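PDB 6WCI: cysteine desulfurase from Stenotrophomonas maltophilia, which uses pyridoxal 5'-phosphate to take sulfur from L-cysteine, leaving L-alanine and passing the sulfur on to a carrier. Local coordinates for the interface of chains A and B. Sequence-based numbering; all coordinates share one arbitrary frame. Chains: chain A/B, Cysteine desulfurase.

Contact 1: the interface of chains A and B. Residues chain A 52-53, 245; chain B 73-74, 297.
B:Asn74 reaches into chain A with its amide nitrogen ND2, which donates to the backbone carbonyl A:Asn52 O at 3.0 Å. The bond comes down onto the carbonyl plane from above, while the acceptor lies in the plane of the asparagine amide. The second N-H of ND2 points back into its own chain and meets the hydroxyl OG1 of B:Thr297 at 3.2 Å, almost straight (176° at H). With both amide hydrogens engaged, the rotation of this amide is fixed, and asparagine suits a place where two acceptors must be joined by one short side chain. The side-chain amide of A:Asn52 crosses B:Asn74, its CG resting 3.6 Å from B:Asn74 CB. B:Thr297 meets A:His245 tip to tip, its methyl CG2 sitting over the rim of one imidazole face. Behind this layer A:Thr53 steadies the ring: its OG1, anti to the backbone N (chi1 -171°), lies 2.8 Å from A:His245 ND1 in a hydrogen bond and also donates to A:His245 O. The other branch of the threonine, CG2, packs on B:Ala73 CA at 3.5 Å, where a small residue permits close approach. All six residues lie in loops: A:Asn52 and A:Thr53 precede helix 58-71, B:Ala73 and B:Asn74 follow helix 58-70, B:Thr297 comes shortly before helix 300-316, and A:His245 immediately precedes A:Lys246, the lysine that carries the cofactor.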
loop_
_atom_site.group_PDB
_atom_site.type_symbol
_atom_site.label_atom_id
_atom_site.label_comp_id
_atom_site.label_asym_id
_atom_site.label_seq_id
_atom_site.Cartn_x
_atom_site.Cartn_y
_atom_site.Cartn_z
ATOM N N ASN A 52 -10.666 -14.595 4.877
ATOM C CA ASN A 52 -10.744 -13.552 3.865
ATOM C C ASN A 52 -10.153 -12.243 4.391
ATOM O O ASN A 52 -9.303 -11.625 3.743
ATOM C CB ASN A 52 -12.202 -13.369 3.439
ATOM C CG ASN A 52 -12.343 -12.953 1.983
ATOM O OD1 ASN A 52 -11.368 -12.926 1.233
ATOM N ND2 ASN A 52 -13.565 -12.648 1.575
ATOM N N THR A 53 -10.604 -11.803 5.560
ATOM C CA THR A 53 -9.923 -10.749 6.296
ATOM C C THR A 53 -10.334 -10.892 7.750
ATOM O O THR A 53 -11.414 -11.420 8.049
ATOM C CB THR A 53 -10.239 -9.341 5.748
ATOM O OG1 THR A 53 -9.382 -8.371 6.370
ATOM C CG2 THR A 53 -11.692 -8.941 6.010
ATOM N N HIS A 245 -3.810 -7.417 7.387
ATOM C CA HIS A 245 -5.246 -7.320 7.585
ATOM C C HIS A 245 -5.847 -8.640 8.072
ATOM O O HIS A 245 -7.008 -8.682 8.478
ATOM C CB HIS A 245 -5.940 -6.852 6.304
ATOM C CG HIS A 245 -5.919 -7.857 5.190
ATOM N ND1 HIS A 245 -7.014 -8.637 4.875
ATOM C CD2 HIS A 245 -4.942 -8.208 4.317
ATOM C CE1 HIS A 245 -6.707 -9.439 3.870
ATOM N NE2 HIS A 245 -5.454 -9.201 3.516
ATOM N N ALA B 73 -14.649 -6.087 5.730
ATOM C CA ALA B 73 -14.667 -7.354 5.004
ATOM C C ALA B 73 -13.839 -7.142 3.744
ATOM O O ALA B 73 -13.447 -6.017 3.435
ATOM C CB ALA B 73 -16.091 -7.797 4.665
ATOM N N ASN B 74 -13.560 -8.230 3.023
ATOM C CA ASN B 74 -12.789 -8.105 1.797
ATOM C C ASN B 74 -13.715 -7.758 0.631
ATOM O O ASN B 74 -14.935 -7.874 0.725
ATOM C CB ASN B 74 -12.004 -9.393 1.506
ATOM C CG ASN B 74 -10.644 -9.110 0.889
ATOM O OD1 ASN B 74 -10.510 -8.253 0.012
ATOM N ND2 ASN B 74 -9.623 -9.818 1.358
ATOM N N THR B 297 -5.152 -8.041 -2.009
ATOM C CA THR B 297 -6.155 -7.268 -1.272
ATOM C C THR B 297 -5.784 -5.785 -1.284
ATOM O O THR B 297 -4.646 -5.428 -0.954
ATOM C CB THR B 297 -6.301 -7.772 0.169
ATOM O OG1 THR B 297 -6.674 -9.157 0.172
ATOM C CG2 THR B 297 -7.401 -6.993 0.906
#

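Contact 2: the interface of chains A and B. Residues chain A 35, 54-56, 61, 250-251; chain B 68, 72.
The phenol ring of B:Tyr68 is met by A:Lys56 and A:Pro250 from one side of its plane. The aliphatic part of A:Lys56 crosses obliquely near the CD1 rim, with A:Lys56 CG 3.8 Å from B:Tyr68 CD1, and A:Pro250 packs near the hydroxyl end of the ring, with CB 3.3 Å from B:Tyr68 OH. Toward the backbone, A:Ile61 CD1 touches B:Tyr68 CB, and at the tip the hydroxyl OH accepts a long hydrogen bond of 3.3 Å from the amide A:Thr251 N. Tyrosine thus combines an apolar surface with a polar tip for a backbone N-H. The other flat groups, the amides of A:Gln55 and B:Asn72, stand nearly perpendicular, 89° apart. B:Asn72 ND2 donates to A:Gln55 OE1 at 2.6 Å, and A:Gln55 NE2 returns a bond of 3.0 Å to the backbone carbonyl B:Asn72 O. B:Asn72, its CG anti to the backbone N (chi1 175°), turns its amide so that ND2 also reaches A:Gly54 O at 3.1 Å. That carbonyl is gripped from its opposite face by the side-chain amine A:Lys56 NZ at 2.8 Å. Water completes the network: one molecule joins A:Gln55 OE1 and A:Lys56 N to B:Tyr68 O, and another links A:Lys56 NZ to B:Asn72 OD1. Together these bonds clamp the end of helix 58-70 of chain B to chain A, and should help hold the two subunits in register.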
loop_
_atom_site.group_PDB
_atom_site.type_symbol
_atom_site.label_atom_id
_atom_site.label_comp_id
_atom_site.label_asym_id
_atom_site.label_seq_id
_atom_site.Cartn_x
_atom_site.Cartn_y
_atom_site.Cartn_z
ATOM N N LEU A 35 -16.915 -4.642 15.516
ATOM C CA LEU A 35 -17.663 -5.082 14.343
ATOM C C LEU A 35 -18.570 -6.273 14.664
ATOM O O LEU A 35 -19.644 -6.414 14.067
ATOM C CB LEU A 35 -16.714 -5.421 13.205
ATOM C CG LEU A 35 -17.568 -5.788 11.995
ATOM C CD1 LEU A 35 -17.312 -4.906 10.826
ATOM C CD2 LEU A 35 -17.426 -7.278 11.653
ATOM N N GLY A 54 -9.442 -10.476 8.653
ATOM C CA GLY A 54 -9.705 -10.532 10.075
ATOM C C GLY A 54 -10.254 -9.220 10.631
ATOM O O GLY A 54 -10.051 -8.151 10.062
ATOM N N GLN A 55 -10.956 -9.317 11.758
ATOM C CA GLN A 55 -11.530 -8.151 12.419
ATOM C C GLN A 55 -10.518 -7.530 13.384
ATOM O O GLN A 55 -9.542 -8.164 13.787
ATOM C CB GLN A 55 -12.831 -8.532 13.134
ATOM C CG GLN A 55 -13.918 -9.107 12.190
ATOM C CD GLN A 55 -14.192 -8.212 10.980
ATOM O OE1 GLN A 55 -13.908 -7.022 11.009
ATOM N NE2 GLN A 55 -14.736 -8.791 9.909
ATOM N N LYS A 56 -10.748 -6.241 13.731
ATOM C CA LYS A 56 -9.767 -5.454 14.471
ATOM C C LYS A 56 -10.219 -5.173 15.893
ATOM O O LYS A 56 -11.375 -4.792 16.118
ATOM C CB LYS A 56 -9.501 -4.103 13.787
ATOM C CG LYS A 56 -9.725 -4.118 12.287
ATOM C CD LYS A 56 -8.693 -4.975 11.552
ATOM C CE LYS A 56 -9.029 -5.050 10.062
ATOM N NZ LYS A 56 -8.286 -6.150 9.270
ATOM N N ILE A 61 -8.177 0.046 16.049
ATOM C CA ILE A 61 -8.981 1.077 15.394
ATOM C C ILE A 61 -8.709 2.441 16.017
ATOM O O ILE A 61 -8.669 3.465 15.318
ATOM C CB ILE A 61 -10.471 0.706 15.460
ATOM C CG1 ILE A 61 -10.688 -0.701 14.918
ATOM C CG2 ILE A 61 -11.330 1.690 14.680
ATOM C CD1 ILE A 61 -12.128 -1.130 15.043
ATOM N N PRO A 250 -4.567 -3.105 10.216
ATOM C CA PRO A 250 -5.172 -2.304 9.143
ATOM C C PRO A 250 -4.896 -2.874 7.757
ATOM O O PRO A 250 -3.932 -3.605 7.534
ATOM C CB PRO A 250 -4.494 -0.940 9.307
ATOM C CG PRO A 250 -4.119 -0.898 10.756
ATOM C CD PRO A 250 -3.671 -2.302 11.063
ATOM N N THR A 251 -5.751 -2.511 6.805
ATOM C CA THR A 251 -5.479 -2.880 5.425
ATOM C C THR A 251 -4.236 -2.145 4.913
ATOM O O THR A 251 -3.763 -1.156 5.499
ATOM C CB THR A 251 -6.670 -2.565 4.514
ATOM O OG1 THR A 251 -7.075 -1.194 4.704
ATOM C CG2 THR A 251 -7.854 -3.539 4.774
ATOM N N TYR B 68 -13.773 0.096 9.776
ATOM C CA TYR B 68 -13.298 -0.964 10.662
ATOM C C TYR B 68 -14.357 -1.364 11.677
ATOM O O TYR B 68 -14.423 -2.531 12.067
ATOM C CB TYR B 68 -12.019 -0.534 11.379
ATOM C CG TYR B 68 -10.808 -0.407 10.487
ATOM C CD1 TYR B 68 -10.391 -1.470 9.669
ATOM C CD2 TYR B 68 -10.070 0.772 10.461
ATOM C CE1 TYR B 68 -9.273 -1.352 8.869
ATOM C CE2 TYR B 68 -8.955 0.904 9.666
ATOM C CZ TYR B 68 -8.563 -0.156 8.858
ATOM O OH TYR B 68 -7.445 -0.016 8.066
ATOM N N ASN B 72 -16.099 -3.946 7.955
ATOM C CA ASN B 72 -14.816 -4.499 7.554
ATOM C C ASN B 72 -14.987 -5.916 7.007
ATOM O O ASN B 72 -15.458 -6.812 7.715
ATOM C CB ASN B 72 -13.865 -4.479 8.742
ATOM C CG ASN B 72 -12.549 -5.139 8.441
ATOM O OD1 ASN B 72 -11.741 -4.617 7.671
ATOM N ND2 ASN B 72 -12.321 -6.305 9.046
HETATM O O HOH W 1 -13.098 -4.885 12.491
HETATM O O HOH W 2 -9.478 -5.807 6.936
#

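Contact 3: the interface of chains A and B. Residues chain A 270-273, 295-296; chain B 115, 119, 144-145, 149.
B:Asn119 turns its carboxamide against the backbone of A:Gly271, with CG anti to its own carbonyl carbon (chi1 -84°) and the amide twisted by chi2 of -87°. One side chain then pairs with both polar atoms of one residue: A:Gly271 N donates to B:Asn119 OD1 at 2.8 Å, and B:Asn119 ND2 donates to A:Gly271 O at 2.8 Å, in the carbonyl plane and on a lone pair. Carrying donor and acceptor side by side, asparagine suits this task. The remaining N-H of ND2 goes to B:Thr115 O at 2.7 Å, one helical turn back, which locks the amide's rotation. B:Thr115 divides its branches: CG2, anti to the backbone N, packs on A:Ala295 CB at 3.7 Å, while OG1 binds a water that also bonds A:Gly273 N. A:Leu270 lays CG against B:Asn119 CG, which may shield the paired bonds, and B:Pro149 adds its ring beside A:Gly271 O. A:Gly272 has an extended conformation (phi 158°) hard for other residues to adopt, and its bare CA faces B:His144 O. B:Thr115 lies in the first turn of helix 114-126, with B:Asn119 on the next turn; A:Gly271 to A:Gly273 lie in the loop between helix 260-265 and strand 276-276, and A:Ala295 and A:Gly296 in the loop after 3-10 helix 291-293.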
loop_
_atom_site.group_PDB
_atom_site.type_symbol
_atom_site.label_atom_id
_atom_site.label_comp_id
_atom_site.label_asym_id
_atom_site.label_seq_id
_atom_site.Cartn_x
_atom_site.Cartn_y
_atom_site.Cartn_z
ATOM N N LEU A 270 11.139 -0.915 -6.081
ATOM C CA LEU A 270 10.566 0.379 -6.397
ATOM C C LEU A 270 11.579 1.470 -6.086
ATOM O O LEU A 270 12.291 1.407 -5.080
ATOM C CB LEU A 270 9.287 0.597 -5.601
ATOM C CG LEU A 270 7.950 0.136 -6.192
ATOM C CD1 LEU A 270 8.024 -1.233 -6.783
ATOM C CD2 LEU A 270 6.858 0.195 -5.125
ATOM N N GLY A 271 11.678 2.449 -6.977
ATOM C CA GLY A 271 12.592 3.565 -6.791
ATOM C C GLY A 271 11.848 4.815 -6.357
ATOM O O GLY A 271 10.686 5.006 -6.707
ATOM N N GLY A 272 12.524 5.677 -5.601
ATOM C CA GLY A 272 11.892 6.913 -5.171
ATOM C C GLY A 272 12.583 7.476 -3.938
ATOM O O GLY A 272 13.728 7.145 -3.648
ATOM N N GLY A 273 11.854 8.339 -3.230
ATOM C CA GLY A 273 12.359 8.878 -1.980
ATOM C C GLY A 273 12.397 7.828 -0.886
ATOM O O GLY A 273 11.779 6.768 -0.984
ATOM N N ALA A 295 10.083 2.476 -0.845
ATOM C CA ALA A 295 10.119 3.705 -1.629
ATOM C C ALA A 295 8.933 4.598 -1.285
ATOM O O ALA A 295 7.799 4.126 -1.156
ATOM C CB ALA A 295 10.118 3.385 -3.129
ATOM N N GLY A 296 9.205 5.895 -1.131
ATOM C CA GLY A 296 8.142 6.860 -0.918
ATOM C C GLY A 296 7.543 6.816 0.483
ATOM O O GLY A 296 7.907 6.006 1.340
ATOM N N THR B 115 4.537 7.342 -5.707
ATOM C CA THR B 115 5.764 6.594 -5.942
ATOM C C THR B 115 5.467 5.275 -6.645
ATOM O O THR B 115 6.098 4.937 -7.654
ATOM C CB THR B 115 6.478 6.356 -4.612
ATOM O OG1 THR B 115 6.729 7.611 -3.975
ATOM C CG2 THR B 115 7.791 5.632 -4.848
ATOM N N ASN B 119 6.420 4.055 -10.598
ATOM C CA ASN B 119 7.179 2.819 -10.790
ATOM C C ASN B 119 6.430 1.832 -11.679
ATOM O O ASN B 119 7.051 1.059 -12.424
ATOM C CB ASN B 119 7.492 2.188 -9.429
ATOM C CG ASN B 119 8.722 2.780 -8.779
ATOM O OD1 ASN B 119 9.848 2.333 -9.030
ATOM N ND2 ASN B 119 8.519 3.776 -7.916
ATOM N N HIS B 144 12.221 13.002 -6.334
ATOM C CA HIS B 144 12.851 11.693 -6.484
ATOM C C HIS B 144 11.885 10.640 -6.999
ATOM O O HIS B 144 12.296 9.725 -7.720
ATOM C CB HIS B 144 13.444 11.243 -5.157
ATOM C CG HIS B 144 14.616 12.061 -4.729
ATOM N ND1 HIS B 144 15.134 12.013 -3.455
ATOM C CD2 HIS B 144 15.387 12.934 -5.420
ATOM C CE1 HIS B 144 16.165 12.837 -3.371
ATOM N NE2 HIS B 144 16.338 13.411 -4.550
ATOM N N ALA B 145 10.598 10.754 -6.651
ATOM C CA ALA B 145 9.612 9.815 -7.177
ATOM C C ALA B 145 9.599 9.806 -8.700
ATOM O O ALA B 145 9.288 8.782 -9.309
ATOM C CB ALA B 145 8.222 10.160 -6.654
ATOM N N PRO B 149 12.876 5.941 -10.420
ATOM C CA PRO B 149 12.397 4.872 -11.311
ATOM C C PRO B 149 13.044 4.922 -12.679
ATOM O O PRO B 149 13.390 3.870 -13.231
ATOM C CB PRO B 149 10.885 5.121 -11.379
ATOM C CG PRO B 149 10.575 5.800 -10.077
ATOM C CD PRO B 149 11.751 6.716 -9.866
HETATM O O HOH W 3 9.253 8.984 -3.523
#

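Contact 4: the interface of chains A and B. Residues chain A 49, 368-369, 378-380; chain B 76-77, 79-80.
A:Asp49 with B:His80, and A:Arg379 with the backbone of B:Arg77, form the tight part of this contact, while the poorly ordered B:Val79 and B:Ser76 mark its looser side. B:His80 NE2 donates to A:Asp49 OD2 at 2.9 Å; the acceptor lies in the imidazole plane but is met on the anti side of the carboxylate, whose plane stands 88° from the ring. Histidine suits the place because its ring N-H can point in plane at the carboxylate. A:Arg379 makes the other polar grip. Its CG is anti to the backbone N (chi1 177°) and the chain runs extended to NE, bringing NH1 and NH2 end-on to one backbone carbonyl, B:Arg77 O, at 3.2 and 3.1 Å respectively. Arginine suits this place, since two nitrogens on one flat group can share a single oxygen. The side chain of B:Arg77, bent at chi2 and chi3, crosses A:Arg379 at about a right angle and comes close without bonding. B:Arg77 NE lies 3.1 Å from A:Arg379 NH2, a donor-to-donor approach and not a hydrogen bond; two positive groups so close would probably repel. On the looser side, B:Val79 touches A:Ala368 CB through CG1, a small methyl contact on helix 364-373. At the tight end, the carbon CD2 of B:His80 points its edge at the backbone carbonyl A:Val378 O, 3.3 Å away and in the ring plane.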
loop_
_atom_site.group_PDB
_atom_site.type_symbol
_atom_site.label_atom_id
_atom_site.label_comp_id
_atom_site.label_asym_id
_atom_site.label_seq_id
_atom_site.Cartn_x
_atom_site.Cartn_y
_atom_site.Cartn_z
ATOM N N ASP A 49 -15.639 -15.739 8.211
ATOM C CA ASP A 49 -14.852 -15.493 7.001
ATOM C C ASP A 49 -13.519 -14.853 7.358
ATOM O O ASP A 49 -12.997 -14.007 6.633
ATOM C CB ASP A 49 -15.623 -14.622 6.008
ATOM C CG ASP A 49 -15.119 -14.758 4.572
ATOM O OD1 ASP A 49 -14.426 -15.750 4.251
ATOM O OD2 ASP A 49 -15.430 -13.867 3.756
ATOM N N ALA A 368 -23.538 -20.449 0.537
ATOM C CA ALA A 368 -23.056 -19.157 1.018
ATOM C C ALA A 368 -24.149 -18.095 0.945
ATOM O O ALA A 368 -24.304 -17.288 1.869
ATOM C CB ALA A 368 -21.831 -18.721 0.216
ATOM N N THR A 369 -24.919 -18.084 -0.145
ATOM C CA THR A 369 -25.947 -17.063 -0.324
ATOM C C THR A 369 -27.030 -17.179 0.735
ATOM O O THR A 369 -27.452 -16.177 1.325
ATOM C CB THR A 369 -26.551 -17.181 -1.720
ATOM O OG1 THR A 369 -25.562 -16.826 -2.691
ATOM C CG2 THR A 369 -27.762 -16.268 -1.868
ATOM N N VAL A 378 -19.780 -16.639 5.330
ATOM C CA VAL A 378 -18.788 -17.596 4.840
ATOM C C VAL A 378 -18.414 -17.195 3.418
ATOM O O VAL A 378 -18.973 -16.256 2.854
ATOM C CB VAL A 378 -19.292 -19.054 4.869
ATOM C CG1 VAL A 378 -19.475 -19.538 6.285
ATOM C CG2 VAL A 378 -20.576 -19.206 4.068
ATOM N N ARG A 379 -17.476 -17.934 2.827
ATOM C CA ARG A 379 -17.079 -17.667 1.457
ATOM C C ARG A 379 -17.159 -18.933 0.622
ATOM O O ARG A 379 -16.573 -19.961 0.980
ATOM C CB ARG A 379 -15.666 -17.080 1.397
ATOM C CG ARG A 379 -15.196 -16.869 -0.025
ATOM C CD ARG A 379 -14.157 -15.769 -0.127
ATOM N NE ARG A 379 -14.064 -15.298 -1.504
ATOM C CZ ARG A 379 -14.984 -14.537 -2.091
ATOM N NH1 ARG A 379 -16.066 -14.151 -1.426
ATOM N NH2 ARG A 379 -14.824 -14.163 -3.349
ATOM N N SER A 380 -17.889 -18.855 -0.486
ATOM C CA SER A 380 -17.913 -19.897 -1.499
ATOM C C SER A 380 -17.191 -19.406 -2.749
ATOM O O SER A 380 -17.365 -18.263 -3.168
ATOM C CB SER A 380 -19.351 -20.293 -1.849
ATOM O OG SER A 380 -19.878 -21.188 -0.883
ATOM N N SER B 76 -14.521 -7.519 -3.866
ATOM C CA SER B 76 -14.621 -8.298 -5.105
ATOM C C SER B 76 -15.255 -9.676 -4.902
ATOM O O SER B 76 -15.159 -10.255 -3.814
ATOM C CB SER B 76 -13.248 -8.444 -5.778
ATOM O OG SER B 76 -13.386 -8.957 -7.099
ATOM N N ARG B 77 -15.879 -10.204 -5.961
ATOM C CA ARG B 77 -16.647 -11.449 -5.888
ATOM C C ARG B 77 -17.416 -11.514 -4.570
ATOM O O ARG B 77 -17.419 -12.530 -3.873
ATOM C CB ARG B 77 -15.743 -12.681 -6.057
ATOM C CG ARG B 77 -15.957 -13.493 -7.346
ATOM C CD ARG B 77 -15.748 -15.031 -7.180
ATOM N NE ARG B 77 -14.765 -15.384 -6.153
ATOM C CZ ARG B 77 -14.104 -16.540 -6.081
ATOM N NH1 ARG B 77 -14.283 -17.499 -6.990
ATOM N NH2 ARG B 77 -13.242 -16.729 -5.089
ATOM N N VAL B 79 -19.854 -11.975 -1.663
ATOM C CA VAL B 79 -20.961 -12.837 -1.287
ATOM C C VAL B 79 -21.769 -12.094 -0.238
ATOM O O VAL B 79 -22.767 -11.433 -0.551
ATOM C CB VAL B 79 -20.473 -14.199 -0.757
ATOM C CG1 VAL B 79 -21.653 -15.053 -0.318
ATOM C CG2 VAL B 79 -19.649 -14.927 -1.819
ATOM N N HIS B 80 -21.294 -12.141 1.000
ATOM C CA HIS B 80 -22.122 -11.822 2.143
ATOM C C HIS B 80 -22.293 -10.308 2.292
ATOM O O HIS B 80 -21.631 -9.498 1.627
ATOM C CB HIS B 80 -21.526 -12.445 3.406
ATOM C CG HIS B 80 -20.055 -12.196 3.573
ATOM N ND1 HIS B 80 -19.544 -10.971 3.941
ATOM C CD2 HIS B 80 -18.989 -13.017 3.430
ATOM C CE1 HIS B 80 -18.229 -11.047 4.026
ATOM N NE2 HIS B 80 -17.866 -12.278 3.720
#

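Contacts 1, 2 and 4 lie close together and share chain segments. The centres of the C-alpha atoms of contact 1 and contact 2 are about 9 Å apart, those of contact 1 and contact 4 about 12 Å, and those of contact 2 and contact 4 about 17 Å. The chain A stretch 52-56 passes from contact 1 into contact 2, and chain B from 68 to 80 threads through all three. Contact 3 lies apart, its C-alpha centre about 27, 29 and 37 Å from those of contacts 1, 2 and 4, yet its residues 295-296 adjoin B:Thr297 of contact 1 with chains exchanged. Two-fold repetition doubles every contact, consistent with the dimer typical of this family.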